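Local coordinates for protein putative transcriptional regulator, sugar-binding family (Arthrobacter aurescens, PDB 3NZE) that probably acts as a SorC-family transcriptional regulator that binds DNA and responds to a carbohydrate effector through its sugar-binding domain, at residues T67-S72 with M106-S111; V62-T67 with I99-D104; I84-N89 with Q142-L147; S152-G157 with R224-V229. All blocks are in the same frame, centred on the assembly; numbering follows the deposited sequence. Where two conformers were deposited one is given.

Interaction 1 (T67-S72 with M106-S111); sequences TLSAVS and MRRFGS
The F109 ring and the R108 guanidinium are the two flat groups that helix 106-111 turns against helix 67-72. At the guanidinium edge, near its plane, lies S72 OG, which accepts from R108 NH1 in a hydrogen bond of 3.3 Å that is nearly straight (162°) but long. Around the phenyl ring the neighbours come in obliquely: S72 CB approaches F109 CE1 at 3.7 Å, L68 CD1 reaches F109 CZ at 3.8 Å with the two side chains crossing at about a right angle, and V71 CG1 stands farther off.

S72 therefore works on both groups, its CB against the ring and its OG against the arginine. Its chi1 of 71° sets OG between its own backbone N and carbonyl carbon, where the hydroxyl donates to S69 O one turn earlier at 2.6 Å. With that proton committed, OG can meet R108 as an acceptor. The arginine chain runs extended from CG to NE, and its CD also passes 3.3 Å from S72 OG. A water adds a second link, accepting from R108 NH1 at 3.1 Å and hydrogen-bonded to S69 OG at 2.8 Å, so NH1 is held by two oxygens.

The short helix axes approach to 9.5 Å at 33°, with N-to-C directions roughly parallel. Both helices pack on the parallel-stranded part of the mixed sheet in this Rossmann-like domain: L68, M106 and F109 touch V62 of strand 59-62, M106 and F109 also meet V85 of strand 84-87, and A70 and V71 face helix 35-50.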
# COMPACT_ATOMS: atom_id res chain seq x y z
N THR A 67 -0.79 5.76 5.30
CA THR A 67 0.59 5.90 4.87
C THR A 67 0.67 6.72 3.59
O THR A 67 1.45 7.65 3.49
CB THR A 67 1.26 4.54 4.69
OG1 THR A 67 1.26 3.87 5.96
CG2 THR A 67 2.72 4.72 4.21
N LEU A 68 -0.15 6.36 2.61
CA LEU A 68 -0.11 7.06 1.34
C LEU A 68 -0.54 8.53 1.46
O LEU A 68 -0.10 9.39 0.69
CB LEU A 68 -0.94 6.32 0.30
CG LEU A 68 -0.09 5.57 -0.72
CD1 LEU A 68 0.65 6.61 -1.56
CD2 LEU A 68 0.90 4.62 -0.03
N SER A 69 -1.39 8.82 2.44
CA SER A 69 -1.77 10.21 2.67
C SER A 69 -0.53 11.01 3.05
O SER A 69 -0.27 12.07 2.49
CB SER A 69 -2.80 10.30 3.79
OG SER A 69 -3.35 11.61 3.83
N ALA A 70 0.24 10.48 4.00
CA ALA A 70 1.48 11.14 4.41
C ALA A 70 2.44 11.30 3.23
O ALA A 70 3.01 12.37 3.03
CB ALA A 70 2.14 10.38 5.55
N VAL A 71 2.61 10.24 2.45
CA VAL A 71 3.43 10.31 1.25
C VAL A 71 2.96 11.43 0.31
O VAL A 71 3.77 12.21 -0.19
CB VAL A 71 3.42 8.96 0.51
CG1 VAL A 71 4.10 9.06 -0.86
CG2 VAL A 71 4.07 7.90 1.38
N SER A 72 1.65 11.52 0.10
CA SER A 72 1.12 12.49 -0.85
C SER A 72 1.42 13.92 -0.43
O SER A 72 1.52 14.81 -1.27
CB SER A 72 -0.38 12.30 -1.05
OG SER A 72 -1.11 12.71 0.10
N MSE A 106 -5.50 11.48 -3.96
CA MSE A 106 -5.42 11.43 -5.42
C MSE A 106 -5.13 12.81 -6.02
O MSE A 106 -4.30 12.94 -6.93
CB MSE A 106 -6.65 10.76 -6.04
CG MSE A 106 -6.99 9.40 -5.45
SE MSE A 106 -5.58 8.09 -5.81
CE MSE A 106 -5.47 8.26 -7.74
N ARG A 107 -5.81 13.85 -5.52
CA ARG A 107 -5.56 15.22 -5.98
C ARG A 107 -4.11 15.69 -5.80
O ARG A 107 -3.53 16.29 -6.70
CB ARG A 107 -6.53 16.20 -5.28
CG ARG A 107 -7.97 16.02 -5.69
CD ARG A 107 -8.91 17.00 -4.96
NE ARG A 107 -10.31 16.67 -5.22
CZ ARG A 107 -11.12 17.38 -6.00
NH1 ARG A 107 -12.38 16.98 -6.19
NH2 ARG A 107 -10.68 18.48 -6.59
N ARG A 108 -3.52 15.39 -4.64
CA ARG A 108 -2.11 15.72 -4.40
C ARG A 108 -1.18 15.05 -5.41
O ARG A 108 -0.21 15.67 -5.88
CB ARG A 108 -1.72 15.33 -2.97
CG ARG A 108 -2.26 16.32 -1.92
CD ARG A 108 -2.01 15.84 -0.49
NE ARG A 108 -2.97 16.43 0.43
CZ ARG A 108 -3.70 15.74 1.30
NH1 ARG A 108 -3.57 14.42 1.39
NH2 ARG A 108 -4.55 16.37 2.09
N PHE A 109 -1.48 13.80 -5.76
CA PHE A 109 -0.66 13.09 -6.75
C PHE A 109 -0.86 13.72 -8.12
O PHE A 109 0.10 14.00 -8.83
CB PHE A 109 -1.00 11.59 -6.79
CG PHE A 109 -0.15 10.75 -5.88
CD1 PHE A 109 -0.54 10.52 -4.57
CD2 PHE A 109 1.05 10.21 -6.32
CE1 PHE A 109 0.23 9.74 -3.72
CE2 PHE A 109 1.82 9.43 -5.48
CZ PHE A 109 1.42 9.20 -4.18
N GLY A 110 -2.12 13.97 -8.48
CA GLY A 110 -2.41 14.61 -9.75
C GLY A 110 -1.75 15.96 -9.90
O GLY A 110 -1.22 16.29 -10.96
N SER A 111 -1.79 16.75 -8.83
CA SER A 111 -1.23 18.10 -8.85
C SER A 111 0.29 18.10 -8.92
O SER A 111 0.90 18.92 -9.61
CB SER A 111 -1.69 18.89 -7.62
OG SER A 111 -3.06 19.23 -7.70
O HOH W 1 -5.68 12.68 2.76

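Interaction 2 (V62-T67 with I99-D104)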
# COMPACT_ATOMS: atom_id res chain seq x y z
N VAL A 62 -2.19 4.04 -7.24
CA VAL A 62 -2.02 4.40 -5.83
C VAL A 62 -3.07 3.69 -4.98
O VAL A 62 -4.27 3.85 -5.20
CB VAL A 62 -2.22 5.92 -5.61
CG1 VAL A 62 -2.15 6.27 -4.13
CG2 VAL A 62 -1.18 6.72 -6.41
N ALA A 63 -2.62 2.91 -4.01
CA ALA A 63 -3.53 2.33 -3.04
C ALA A 63 -3.55 3.30 -1.87
O ALA A 63 -2.54 3.47 -1.18
CB ALA A 63 -3.05 0.95 -2.60
N TRP A 64 -4.67 3.98 -1.67
CA TRP A 64 -4.72 5.04 -0.67
C TRP A 64 -4.89 4.46 0.74
O TRP A 64 -5.46 3.37 0.92
CB TRP A 64 -5.83 6.06 -0.99
CG TRP A 64 -7.17 5.49 -0.73
CD1 TRP A 64 -7.97 4.82 -1.61
CD2 TRP A 64 -7.88 5.53 0.52
NE1 TRP A 64 -9.13 4.44 -0.99
CE2 TRP A 64 -9.11 4.86 0.32
CE3 TRP A 64 -7.59 6.07 1.78
CZ2 TRP A 64 -10.04 4.71 1.34
CZ3 TRP A 64 -8.53 5.92 2.79
CH2 TRP A 64 -9.74 5.24 2.56
N GLY A 65 -4.39 5.20 1.73
CA GLY A 65 -4.47 4.83 3.13
C GLY A 65 -3.74 5.89 3.94
O GLY A 65 -3.32 6.89 3.39
N ALA A 66 -3.59 5.66 5.24
CA ALA A 66 -2.93 6.63 6.10
C ALA A 66 -1.47 6.84 5.67
O ALA A 66 -0.99 7.96 5.64
CB ALA A 66 -3.01 6.18 7.56
N THR A 67 -0.79 5.76 5.30
CA THR A 67 0.59 5.90 4.87
C THR A 67 0.67 6.72 3.59
O THR A 67 1.45 7.65 3.49
CB THR A 67 1.26 4.54 4.69
OG1 THR A 67 1.26 3.87 5.96
CG2 THR A 67 2.72 4.72 4.21
N ILE A 99 -14.08 9.09 1.81
CA ILE A 99 -14.19 9.60 0.45
C ILE A 99 -13.39 10.88 0.24
O ILE A 99 -12.63 10.99 -0.72
CB ILE A 99 -15.66 9.79 0.01
CG1 ILE A 99 -16.38 8.43 0.02
CG2 ILE A 99 -15.71 10.38 -1.40
CD1 ILE A 99 -17.88 8.52 -0.30
N THR A 100 -13.56 11.84 1.14
CA THR A 100 -12.82 13.09 1.05
C THR A 100 -11.32 12.85 1.19
O THR A 100 -10.51 13.38 0.43
CB THR A 100 -13.28 14.07 2.14
OG1 THR A 100 -14.68 14.34 1.98
CG2 THR A 100 -12.48 15.37 2.07
N TYR A 101 -10.97 12.00 2.15
CA TYR A 101 -9.57 11.72 2.47
C TYR A 101 -8.87 11.06 1.28
O TYR A 101 -7.78 11.48 0.88
CB TYR A 101 -9.53 10.82 3.70
CG TYR A 101 -8.19 10.55 4.33
CD1 TYR A 101 -7.62 11.45 5.21
CD2 TYR A 101 -7.54 9.34 4.11
CE1 TYR A 101 -6.40 11.17 5.83
CE2 TYR A 101 -6.33 9.06 4.71
CZ TYR A 101 -5.77 9.98 5.57
OH TYR A 101 -4.57 9.70 6.18
N ALA A 102 -9.50 10.04 0.70
CA ALA A 102 -8.97 9.38 -0.48
C ALA A 102 -8.87 10.35 -1.66
O ALA A 102 -7.89 10.36 -2.38
CB ALA A 102 -9.83 8.15 -0.85
N SER A 103 -9.91 11.15 -1.86
CA SER A 103 -9.88 12.13 -2.94
C SER A 103 -8.72 13.12 -2.80
O SER A 103 -8.08 13.49 -3.79
CB SER A 103 -11.20 12.88 -3.03
OG SER A 103 -11.13 13.91 -4.00
N ASP A 104 -8.45 13.57 -1.57
CA ASP A 104 -7.37 14.51 -1.34
C ASP A 104 -6.02 13.91 -1.70
O ASP A 104 -5.15 14.61 -2.24
CB ASP A 104 -7.36 15.00 0.12
CG ASP A 104 -8.51 15.97 0.41
OD1 ASP A 104 -9.15 16.42 -0.56
OD2 ASP A 104 -8.75 16.28 1.59
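W64 opens the contact by laying its indole over A102 of helix 99-104. The CB of A102 sits 3.5 Å from the centroid of the five-membered ring and only 10° off its normal, a CH-pi contact over the centre of the face. W64 chi1 of 73° places CG between the backbone N and the carbonyl carbon, and from there the ring spreads across the alanine. Farther out on the same indole, W64 CZ3 meets Y101 CD2 at 3.8 Å, close to the plane of the tyrosine ring and thus at its edge.

G65, the N-cap residue of helix 66-73, follows with its carbonyl O lying 3.9 Å from Y101 CE2, oblique to the ring. At A66, in the first turn, the CA is 3.5 Å from Y101 OH. The tyrosine chi1 of -172° puts CG anti to the backbone N, and OH ends beside A66.

The chemistry across these segments is therefore dispersion and CH-pi packing. The indole's polar atom is satisfied elsewhere, since W64 NE1 donates to G90 O. That bond probably holds the indole in place, with its apolar face presented to A102, while N89 OD1 holds the W64 backbone N.

Interaction 3 (I84-N89 with Q142-L147)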
# COMPACT_ATOMS: atom_id res chain seq x y z
N ILE A 84 -1.48 9.32 -15.98
CA ILE A 84 -2.71 9.17 -15.23
C ILE A 84 -2.39 8.58 -13.87
O ILE A 84 -1.55 7.69 -13.77
CB ILE A 84 -3.62 8.15 -15.95
CG1 ILE A 84 -4.01 8.66 -17.33
CG2 ILE A 84 -4.86 7.86 -15.11
CD1 ILE A 84 -4.66 7.59 -18.21
N VAL A 85 -3.03 9.09 -12.83
CA VAL A 85 -2.95 8.42 -11.53
C VAL A 85 -4.29 7.75 -11.26
O VAL A 85 -5.34 8.39 -11.31
CB VAL A 85 -2.59 9.38 -10.37
CG1 VAL A 85 -1.12 9.78 -10.45
CG2 VAL A 85 -3.49 10.60 -10.36
N VAL A 86 -4.24 6.45 -11.02
CA VAL A 86 -5.46 5.68 -10.82
C VAL A 86 -5.56 5.12 -9.40
O VAL A 86 -4.59 4.58 -8.86
CB VAL A 86 -5.64 4.57 -11.91
CG1 VAL A 86 -4.44 3.59 -11.93
CG2 VAL A 86 -6.95 3.82 -11.72
N GLN A 87 -6.73 5.27 -8.81
CA GLN A 87 -7.01 4.78 -7.47
C GLN A 87 -7.18 3.26 -7.49
O GLN A 87 -7.97 2.74 -8.29
CB GLN A 87 -8.30 5.46 -7.00
CG GLN A 87 -8.74 5.16 -5.59
CD GLN A 87 -10.06 5.88 -5.29
OE1 GLN A 87 -10.40 6.85 -5.98
NE2 GLN A 87 -10.78 5.42 -4.28
N LEU A 88 -6.46 2.54 -6.63
CA LEU A 88 -6.47 1.07 -6.68
C LEU A 88 -7.51 0.40 -5.77
O LEU A 88 -7.83 -0.78 -5.97
CB LEU A 88 -5.09 0.52 -6.32
CG LEU A 88 -3.97 0.92 -7.28
CD1 LEU A 88 -2.65 0.22 -6.89
CD2 LEU A 88 -4.36 0.57 -8.70
N ASN A 89 -8.00 1.14 -4.79
CA ASN A 89 -8.98 0.61 -3.84
C ASN A 89 -10.07 1.64 -3.57
O ASN A 89 -9.83 2.82 -3.65
CB ASN A 89 -8.31 0.21 -2.52
CG ASN A 89 -7.48 1.33 -1.91
OD1 ASN A 89 -6.75 2.03 -2.61
ND2 ASN A 89 -7.57 1.48 -0.59
N GLN A 142 -15.63 -1.50 -14.43
CA GLN A 142 -14.76 -2.23 -15.35
C GLN A 142 -13.76 -1.32 -16.07
O GLN A 142 -12.61 -1.71 -16.30
CB GLN A 142 -15.59 -3.02 -16.36
CG GLN A 142 -16.32 -4.20 -15.74
CD GLN A 142 -17.35 -4.83 -16.67
OE1 GLN A 142 -17.73 -4.25 -17.69
NE2 GLN A 142 -17.80 -6.02 -16.32
N ARG A 143 -14.18 -0.11 -16.41
CA ARG A 143 -13.29 0.82 -17.10
C ARG A 143 -12.11 1.20 -16.20
O ARG A 143 -11.00 1.41 -16.67
CB ARG A 143 -14.05 2.06 -17.56
CG ARG A 143 -15.11 1.79 -18.62
CD ARG A 143 -14.51 1.42 -19.97
NE ARG A 143 -14.02 0.05 -20.01
CZ ARG A 143 -14.80 -1.02 -20.14
NH1 ARG A 143 -16.12 -0.87 -20.23
NH2 ARG A 143 -14.27 -2.24 -20.17
N ILE A 144 -12.36 1.28 -14.90
CA ILE A 144 -11.28 1.53 -13.95
C ILE A 144 -10.41 0.29 -13.74
O ILE A 144 -9.19 0.39 -13.68
CB ILE A 144 -11.80 2.07 -12.61
CG1 ILE A 144 -12.56 3.38 -12.84
CG2 ILE A 144 -10.64 2.30 -11.64
CD1 ILE A 144 -11.72 4.46 -13.49
N LEU A 145 -11.04 -0.88 -13.64
CA LEU A 145 -10.28 -2.12 -13.54
C LEU A 145 -9.32 -2.24 -14.71
O LEU A 145 -8.19 -2.72 -14.55
CB LEU A 145 -11.22 -3.34 -13.47
CG LEU A 145 -12.14 -3.39 -12.25
CD1 LEU A 145 -13.10 -4.57 -12.32
CD2 LEU A 145 -11.30 -3.43 -10.96
N ASP A 146 -9.75 -1.79 -15.89
CA ASP A 146 -8.93 -1.88 -17.09
C ASP A 146 -7.70 -0.97 -17.00
O ASP A 146 -6.60 -1.34 -17.44
CB ASP A 146 -9.74 -1.53 -18.34
CG ASP A 146 -10.80 -2.57 -18.68
OD1 ASP A 146 -10.74 -3.70 -18.15
OD2 ASP A 146 -11.69 -2.25 -19.50
N LEU A 147 -7.90 0.21 -16.43
CA LEU A 147 -6.80 1.16 -16.23
C LEU A 147 -5.81 0.60 -15.23
O LEU A 147 -4.60 0.69 -15.42
CB LEU A 147 -7.32 2.50 -15.71
CG LEU A 147 -7.54 3.60 -16.75
CD1 LEU A 147 -8.00 4.89 -16.06
CD2 LEU A 147 -6.27 3.84 -17.55
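V86, in the conformer described (one of two), puts its CG2 branch into the hollow between I144 and L147 on one face of helix 142-147. That methyl lies 4.0 Å from I144 CG2 and 4.2 Å from L147 CB, bracketed by two residues three apart on the helix. V86 chi1 of 58° puts CG1 between N and the carbonyl carbon, with CG2 anti to N, and V86 and I144 slide past each other in opposite directions.

Two residues earlier on the same face of the strand, I84 supplies the second bump. Its CD1 meets L147 CD2 at 4.1 Å, and the two side chains cross at about a right angle. This is ordinary apolar van der Waals contact, with no sign of strain.

The axes of strand 84-87 and helix 142-147 approach to 9.0 Å with 120° between their directions, so the helix runs across the strand. Beyond the segments, Q148 NE2 bonds Q87 O. L147 also rests on I59 of strand 59-62 and on E118 of strand 116-118, a calcium ligand in a structure of this protein. Helix 139-149 covers the sheet face opposite that where helix 99-113 packs on V85, as in a layered Rossmann-like domain.

Interaction 4 (S152-G157 with R224-V229); sequences SIAIFG and RRRICV
F156 chi1 of 52° sets its CG between the backbone N and the carbonyl carbon, and C228 holds SG anti to its own N (chi1 179°). The phenyl ring lies over the neighbouring strand. F156 CE1 is 3.6 Å from C228 CB, and the C228 sulfur lies 4.9 Å from the F156 ring centroid in an oblique sulfur-aromatic contact. R226 CB meets the ring edge, 3.8 Å from F156 CE2; the R226 guanidinium, whose NE donates to L247 O, lies nearly coplanar with the phenyl ring, the planes 11° apart. I227 O lies over one ring face, offset toward the rim.

Beneath these side chains the backbones pair as parallel strands, 4.7 Å apart at their axes. Four bonds alternate between them: A154 N to R225 O, I227 N to A154 O (2.8 Å), F156 N to I227 O, and V229 N to F156 O. At the N-terminal end, a water accepts from R224 N at 2.9 Å and donates to S152 O.

A154, F156, R226 and C228 share one sheet face. On the other, I155 CG2 stands 4.3 Å from I227 CB, and both isoleucines pack on I50 of helix 35-50. Strand 153-160 also pairs with strand 59-62, and strand 225-230 with strand 250-254, where D250 forms a salt bridge with R225. The pair is thus internal to the Rossmann-like sheet.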
# COMPACT_ATOMS: atom_id res chain seq x y z
N SER A 152 1.87 1.20 -14.69
CA SER A 152 3.32 1.12 -14.87
C SER A 152 4.00 0.94 -13.51
O SER A 152 4.98 0.19 -13.38
CB SER A 152 3.85 2.40 -15.53
OG SER A 152 2.94 2.95 -16.46
N ILE A 153 3.50 1.67 -12.52
CA ILE A 153 4.01 1.56 -11.16
C ILE A 153 2.86 1.50 -10.16
O ILE A 153 1.73 1.95 -10.44
CB ILE A 153 5.01 2.70 -10.77
CG1 ILE A 153 4.30 4.01 -10.48
CG2 ILE A 153 6.10 2.87 -11.85
CD1 ILE A 153 5.26 5.14 -10.06
N ALA A 154 3.11 0.89 -9.00
CA ALA A 154 2.11 0.79 -7.94
C ALA A 154 2.75 1.33 -6.68
O ALA A 154 3.91 1.05 -6.42
CB ALA A 154 1.69 -0.66 -7.72
N ILE A 155 2.00 2.10 -5.90
CA ILE A 155 2.54 2.65 -4.65
C ILE A 155 1.58 2.32 -3.54
O ILE A 155 0.38 2.58 -3.67
CB ILE A 155 2.68 4.18 -4.72
CG1 ILE A 155 3.41 4.60 -6.00
CG2 ILE A 155 3.43 4.69 -3.48
CD1 ILE A 155 3.40 6.10 -6.27
N PHE A 156 2.09 1.75 -2.45
CA PHE A 156 1.21 1.25 -1.40
C PHE A 156 1.89 1.12 -0.05
O PHE A 156 3.10 0.92 0.04
CB PHE A 156 0.60 -0.10 -1.78
CG PHE A 156 1.62 -1.14 -2.21
CD1 PHE A 156 2.26 -1.95 -1.28
CD2 PHE A 156 1.92 -1.30 -3.55
CE1 PHE A 156 3.19 -2.91 -1.68
CE2 PHE A 156 2.85 -2.26 -3.97
CZ PHE A 156 3.47 -3.07 -3.03
N GLY A 157 1.08 1.20 1.00
CA GLY A 157 1.51 0.82 2.33
C GLY A 157 1.08 -0.62 2.62
O GLY A 157 0.65 -1.35 1.72
N ARG A 224 5.67 -3.15 -13.18
CA ARG A 224 7.12 -2.98 -13.29
C ARG A 224 7.83 -2.58 -12.00
O ARG A 224 8.80 -3.22 -11.59
CB ARG A 224 7.47 -2.01 -14.41
CG ARG A 224 8.89 -2.21 -14.87
CD ARG A 224 9.31 -1.18 -15.87
NE ARG A 224 9.68 0.06 -15.21
CZ ARG A 224 8.92 1.15 -15.24
NH1 ARG A 224 9.32 2.25 -14.62
NH2 ARG A 224 7.78 1.13 -15.90
N ARG A 225 7.37 -1.50 -11.37
CA ARG A 225 7.90 -1.07 -10.09
C ARG A 225 6.77 -1.02 -9.07
O ARG A 225 5.70 -0.46 -9.34
CB ARG A 225 8.58 0.30 -10.20
CG ARG A 225 9.78 0.37 -11.17
CD ARG A 225 10.98 -0.46 -10.69
NE ARG A 225 11.76 0.18 -9.63
CZ ARG A 225 12.80 0.99 -9.83
NH1 ARG A 225 13.19 1.30 -11.06
NH2 ARG A 225 13.46 1.50 -8.79
N ARG A 226 7.02 -1.59 -7.89
CA ARG A 226 6.05 -1.59 -6.81
C ARG A 226 6.71 -0.99 -5.58
O ARG A 226 7.63 -1.58 -5.00
CB ARG A 226 5.56 -3.01 -6.50
CG ARG A 226 4.62 -3.58 -7.56
CD ARG A 226 5.32 -4.52 -8.49
NE ARG A 226 5.89 -5.67 -7.77
CZ ARG A 226 6.64 -6.60 -8.35
NH1 ARG A 226 7.13 -7.60 -7.62
NH2 ARG A 226 6.91 -6.52 -9.64
N ILE A 227 6.25 0.19 -5.19
CA ILE A 227 6.90 0.94 -4.12
C ILE A 227 6.09 0.75 -2.86
O ILE A 227 4.93 1.16 -2.79
CB ILE A 227 7.01 2.45 -4.43
CG1 ILE A 227 7.87 2.71 -5.67
CG2 ILE A 227 7.65 3.20 -3.28
CD1 ILE A 227 7.19 2.48 -6.98
N CYS A 228 6.72 0.12 -1.88
CA CYS A 228 6.07 -0.26 -0.64
C CYS A 228 6.60 0.61 0.49
O CYS A 228 7.82 0.69 0.70
CB CYS A 228 6.37 -1.74 -0.36
SG CYS A 228 5.66 -2.36 1.16
N VAL A 229 5.70 1.26 1.23
CA VAL A 229 6.12 2.21 2.25
C VAL A 229 5.57 1.77 3.58
O VAL A 229 4.37 1.61 3.73
CB VAL A 229 5.61 3.63 1.96
CG1 VAL A 229 6.14 4.59 3.02
CG2 VAL A 229 6.00 4.08 0.55
O HOH W 2 4.11 -2.18 -15.48

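How the interactions relate
Interaction 1 joins helices 66-73 and 99-113, and interaction 2 joins the turn leading into helix 66-73 to helix 99-113: the first is buried and mixes a ring with a serine-arginine-water cluster, whereas the second lies at the surface and rests on CH-pi packing. Interaction 3 is a buried, essentially apolar helix-on-strand contact, and interaction 4 is backbone-bonded pairing within the sheet, with much the largest buried area. Strand 59-62 and the turn after it tie them together: V62 N and O probably bond V86 O and L88 N of interaction 3, and A63 N probably bonds I155 O of interaction 4. Interaction 1 covers this sheet, with M106 CE on strand 84-87 and F109 CE2 against I155 CD1.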